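Local coordinates for inulin fructotransferase (Bacillus sp. snu-7, PDB 2INV), which catalyses an intramolecular fructosyl transfer that breaks down inulin and releases a difructose anhydride, at residues Thr162-Ala167 and Thr176-Val181; Arg281-Cys286 and Asp315-Val320. All blocks are in the same frame, centred on the assembly; numbering follows the deposited sequence.

Contact 1: Thr162-Ala167 and Thr176-Val181; sequences TGIEVA and TGMGFV
In the apolar interior of the right-handed parallel beta-helix, Ile-164 meets Phe-180 and Met-178 from two walls of the solenoid. The chain turns a corner at Gly-163, and Ile-164, just beyond it, points its side chain inward. With CG1 beside the backbone N (chi1 -67°), and so anti to the carbonyl carbon, and CD1 continuing the extended branch, the terminal methyl does most of the touching. CD1 of Ile-164 reaches the rim of the Phe-180 ring, 3.9 Å from CZ and 4.0 Å from CE1. It sits near the ring plane, so the methyl abuts the edge of the aromatic group, and the two side chains cross at about a right angle. The same methyl meets Met-178, modelled as selenomethionine, tip to tip: CD1 of Ile-164 lies 3.8 Å from CE of Met-178. Bends at chi2 (-94°) and chi3 (-44°) fold the Met-178 chain back on itself and bring CE round to the tip of Ile-164. Neighbouring coils fill in around the trio: Phe-140, Leu-145 and Leu-187 touch Ile-164, Phe-143 touches Met-178, and Ala-186 touches Phe-180. No hydrogen bond crosses between 162-167 and 176-181, and all three touching side chains are buried, which implies that this cross-core contact rests on dispersion and the exclusion of water, without directional polar bonds.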
# COMPACT_ATOMS: atom_id res chain seq x y z
N THR A 162 -15.97 -21.38 -7.06
CA THR A 162 -15.62 -19.97 -6.96
C THR A 162 -15.63 -19.60 -5.48
O THR A 162 -16.48 -20.09 -4.73
CB THR A 162 -16.59 -19.05 -7.73
OG1 THR A 162 -16.53 -19.35 -9.13
CG2 THR A 162 -16.17 -17.59 -7.53
N GLY A 163 -14.70 -18.75 -5.08
CA GLY A 163 -14.59 -18.35 -3.69
C GLY A 163 -15.57 -17.27 -3.25
O GLY A 163 -16.44 -17.50 -2.41
N ILE A 164 -15.40 -16.07 -3.80
CA ILE A 164 -16.27 -14.95 -3.47
C ILE A 164 -16.69 -14.28 -4.77
O ILE A 164 -15.85 -13.90 -5.58
CB ILE A 164 -15.54 -13.91 -2.61
CG1 ILE A 164 -15.22 -14.50 -1.24
CG2 ILE A 164 -16.39 -12.65 -2.47
CD1 ILE A 164 -14.36 -13.60 -0.36
N GLU A 165 -17.99 -14.16 -4.98
CA GLU A 165 -18.48 -13.52 -6.19
C GLU A 165 -19.54 -12.48 -5.91
O GLU A 165 -20.56 -12.76 -5.27
CB GLU A 165 -19.02 -14.55 -7.19
CG GLU A 165 -19.84 -13.92 -8.29
CD GLU A 165 -19.94 -14.78 -9.53
OE1 GLU A 165 -19.81 -16.01 -9.42
OE2 GLU A 165 -20.14 -14.20 -10.62
N VAL A 166 -19.29 -11.27 -6.39
CA VAL A 166 -20.21 -10.16 -6.20
C VAL A 166 -20.89 -9.89 -7.54
O VAL A 166 -20.32 -9.24 -8.42
CB VAL A 166 -19.46 -8.91 -5.73
CG1 VAL A 166 -20.42 -7.75 -5.58
CG2 VAL A 166 -18.76 -9.21 -4.41
N ALA A 167 -22.12 -10.38 -7.67
CA ALA A 167 -22.87 -10.24 -8.92
C ALA A 167 -23.70 -8.96 -9.10
O ALA A 167 -24.05 -8.62 -10.23
CB ALA A 167 -23.76 -11.45 -9.10
N THR A 176 -9.74 -7.65 2.10
CA THR A 176 -8.35 -7.64 2.53
C THR A 176 -7.90 -8.78 3.46
O THR A 176 -8.71 -9.41 4.13
CB THR A 176 -8.00 -6.28 3.18
OG1 THR A 176 -6.61 -6.26 3.53
CG2 THR A 176 -8.84 -6.06 4.43
N GLY A 177 -6.60 -9.03 3.45
CA GLY A 177 -5.98 -10.06 4.27
C GLY A 177 -6.41 -11.48 4.00
O GLY A 177 -6.19 -12.37 4.81
N MSE A 178 -7.01 -11.71 2.84
CA MSE A 178 -7.50 -13.05 2.50
C MSE A 178 -6.50 -14.04 1.94
O MSE A 178 -5.37 -13.69 1.56
CB MSE A 178 -8.67 -12.94 1.53
CG MSE A 178 -9.80 -12.03 2.01
SE MSE A 178 -11.19 -12.96 2.95
CE MSE A 178 -11.36 -14.47 1.75
N GLY A 179 -6.94 -15.29 1.89
CA GLY A 179 -6.14 -16.38 1.37
C GLY A 179 -7.04 -17.19 0.47
O GLY A 179 -8.04 -17.76 0.93
N PHE A 180 -6.72 -17.22 -0.82
CA PHE A 180 -7.50 -17.98 -1.79
C PHE A 180 -6.56 -19.03 -2.36
O PHE A 180 -5.45 -18.70 -2.79
CB PHE A 180 -7.96 -17.08 -2.94
CG PHE A 180 -8.96 -16.03 -2.53
CD1 PHE A 180 -10.33 -16.27 -2.60
CD2 PHE A 180 -8.52 -14.77 -2.14
CE1 PHE A 180 -11.24 -15.27 -2.29
CE2 PHE A 180 -9.43 -13.77 -1.83
CZ PHE A 180 -10.79 -14.01 -1.90
N VAL A 181 -7.01 -20.28 -2.39
CA VAL A 181 -6.16 -21.32 -2.93
C VAL A 181 -6.94 -22.47 -3.57
O VAL A 181 -7.97 -22.91 -3.05
CB VAL A 181 -5.20 -21.85 -1.84
CG1 VAL A 181 -5.98 -22.48 -0.70
CG2 VAL A 181 -4.23 -22.86 -2.45

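Contact 2: Arg281-Cys286 and Asp315-Val320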
# COMPACT_ATOMS: atom_id res chain seq x y z
N ARG A 281 -1.98 -7.01 -20.85
CA ARG A 281 -2.80 -6.79 -22.04
C ARG A 281 -3.82 -5.66 -21.99
O ARG A 281 -4.62 -5.56 -21.06
CB ARG A 281 -3.52 -8.08 -22.42
CG ARG A 281 -2.61 -9.27 -22.64
CD ARG A 281 -3.40 -10.46 -23.15
NE ARG A 281 -2.79 -11.74 -22.79
CZ ARG A 281 -3.28 -12.92 -23.13
NH1 ARG A 281 -4.39 -13.00 -23.85
NH2 ARG A 281 -2.67 -14.04 -22.75
N LEU A 282 -3.79 -4.82 -23.01
CA LEU A 282 -4.73 -3.71 -23.16
C LEU A 282 -5.47 -4.00 -24.45
O LEU A 282 -5.00 -3.73 -25.56
CB LEU A 282 -4.01 -2.36 -23.22
CG LEU A 282 -4.30 -1.50 -21.98
CD1 LEU A 282 -3.87 -2.23 -20.72
CD2 LEU A 282 -3.59 -0.16 -22.09
N LEU A 283 -6.64 -4.60 -24.28
CA LEU A 283 -7.49 -5.05 -25.38
C LEU A 283 -8.78 -4.29 -25.61
O LEU A 283 -9.26 -3.55 -24.76
CB LEU A 283 -7.86 -6.51 -25.14
CG LEU A 283 -6.70 -7.39 -24.66
CD1 LEU A 283 -7.21 -8.74 -24.18
CD2 LEU A 283 -5.71 -7.54 -25.79
N ASN A 284 -9.33 -4.51 -26.80
CA ASN A 284 -10.60 -3.93 -27.20
C ASN A 284 -10.72 -2.45 -26.87
O ASN A 284 -11.59 -2.03 -26.10
CB ASN A 284 -11.71 -4.75 -26.55
CG ASN A 284 -11.49 -6.24 -26.74
OD1 ASN A 284 -11.79 -7.04 -25.85
ND2 ASN A 284 -10.93 -6.62 -27.88
N GLY A 285 -9.80 -1.68 -27.43
CA GLY A 285 -9.78 -0.24 -27.25
C GLY A 285 -9.68 0.34 -25.86
O GLY A 285 -10.66 0.90 -25.35
N CYS A 286 -8.52 0.24 -25.23
CA CYS A 286 -8.34 0.83 -23.91
C CYS A 286 -7.75 2.20 -24.21
O CYS A 286 -6.80 2.31 -24.99
CB CYS A 286 -7.38 0.01 -23.05
SG CYS A 286 -8.04 -1.58 -22.51
N ASP A 315 5.52 -15.32 -29.43
CA ASP A 315 6.35 -14.21 -28.96
C ASP A 315 6.25 -12.93 -29.76
O ASP A 315 6.99 -11.98 -29.49
CB ASP A 315 7.80 -14.67 -28.89
CG ASP A 315 8.03 -15.65 -27.76
OD1 ASP A 315 8.22 -15.20 -26.60
OD2 ASP A 315 7.99 -16.87 -28.00
N LEU A 316 5.36 -12.88 -30.73
CA LEU A 316 5.20 -11.66 -31.50
C LEU A 316 3.98 -10.91 -30.95
O LEU A 316 3.74 -9.75 -31.30
CB LEU A 316 5.05 -11.98 -33.00
CG LEU A 316 6.34 -12.49 -33.64
CD1 LEU A 316 6.09 -12.92 -35.08
CD2 LEU A 316 7.40 -11.39 -33.60
N TYR A 317 3.24 -11.56 -30.05
CA TYR A 317 2.07 -10.96 -29.40
C TYR A 317 2.63 -9.84 -28.52
O TYR A 317 1.98 -8.80 -28.34
CB TYR A 317 1.35 -11.98 -28.51
CG TYR A 317 0.02 -11.51 -27.94
CD1 TYR A 317 -1.13 -11.51 -28.73
CD2 TYR A 317 -0.09 -11.07 -26.62
CE1 TYR A 317 -2.36 -11.10 -28.21
CE2 TYR A 317 -1.32 -10.66 -26.09
CZ TYR A 317 -2.46 -10.68 -26.90
OH TYR A 317 -3.67 -10.29 -26.39
N GLY A 318 3.82 -10.07 -27.98
CA GLY A 318 4.46 -9.09 -27.12
C GLY A 318 4.20 -9.36 -25.65
O GLY A 318 3.14 -9.86 -25.29
N VAL A 319 5.18 -9.05 -24.80
CA VAL A 319 5.02 -9.26 -23.37
C VAL A 319 3.97 -8.25 -22.92
O VAL A 319 3.20 -8.51 -22.00
CB VAL A 319 6.33 -8.99 -22.60
CG1 VAL A 319 7.49 -9.70 -23.28
CG2 VAL A 319 6.61 -7.49 -22.55
N VAL A 320 3.98 -7.10 -23.59
CA VAL A 320 3.02 -6.04 -23.31
C VAL A 320 2.31 -5.76 -24.62
O VAL A 320 2.93 -5.35 -25.61
CB VAL A 320 3.72 -4.77 -22.79
CG1 VAL A 320 2.71 -3.62 -22.74
CG2 VAL A 320 4.29 -5.03 -21.40
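The guanidinium of Arg-281 is held by two hydrogen bonds, NE to the carbonyl oxygen of Gly-278 and NH2 to that of Arg-254, while CE2 of Tyr-317 lies over one of its faces, 3.8 Å from NE of Arg-281. Arg-281 belongs to strand 280-283 of the parallel beta-helix, whereas Tyr-317 comes from the loop leading into strand 320-323 of the following coil. The two strands pair in parallel, and the CA atoms of Arg-281 and Val-320 are 6.0 Å apart. Tyr-317 carries CG anti to its own N (chi1 -172°), which sends the ring across Arg-281 at about a right angle. The arginine's aliphatic part meets the ring at its edge, with CG in the ring plane, and CD of Arg-281 comes within 3.6 Å of CE2 of Tyr-317. Guanidinium and ring planes are turned 69° from each other. The ring therefore offers its rim to the cationic group, unlike the face-on geometry of a cation-pi pair. Carbon from two side chains flanks the phenol oxygen, with CD of Arg-281 at 3.3 Å and CD2 of Leu-283 at 3.5 Å from OH of Tyr-317. The ring in turn stacks with His-321. No hydrogen bond spans the two segments, and NH1 of Arg-281 stays 3.8 Å from OH of Tyr-317.

In the fold
Contacts 1 and 2 lie at different levels of the same beta-helix, with centres about 27 Å apart and nearest atoms about 19 Å apart. Contact 1 is the more central, its centre about 10 Å from that of the chain against about 17 Å for contact 2. Neither meets another protein chain. Contact 1 touches no bound molecule: the side chain of Phe-180 is about 11 Å from a fructose unit, and that of Met-178 about 11 Å from a phosphonate. Strand 162-166 pairs with strand 185-193, which ends at Asp-193 of one sugar pocket. In contact 2, Arg-281 binds the carbonyl oxygen of Arg-254, two residues after Arg-252, which lines the other pocket with Phe-250 and Pro-251.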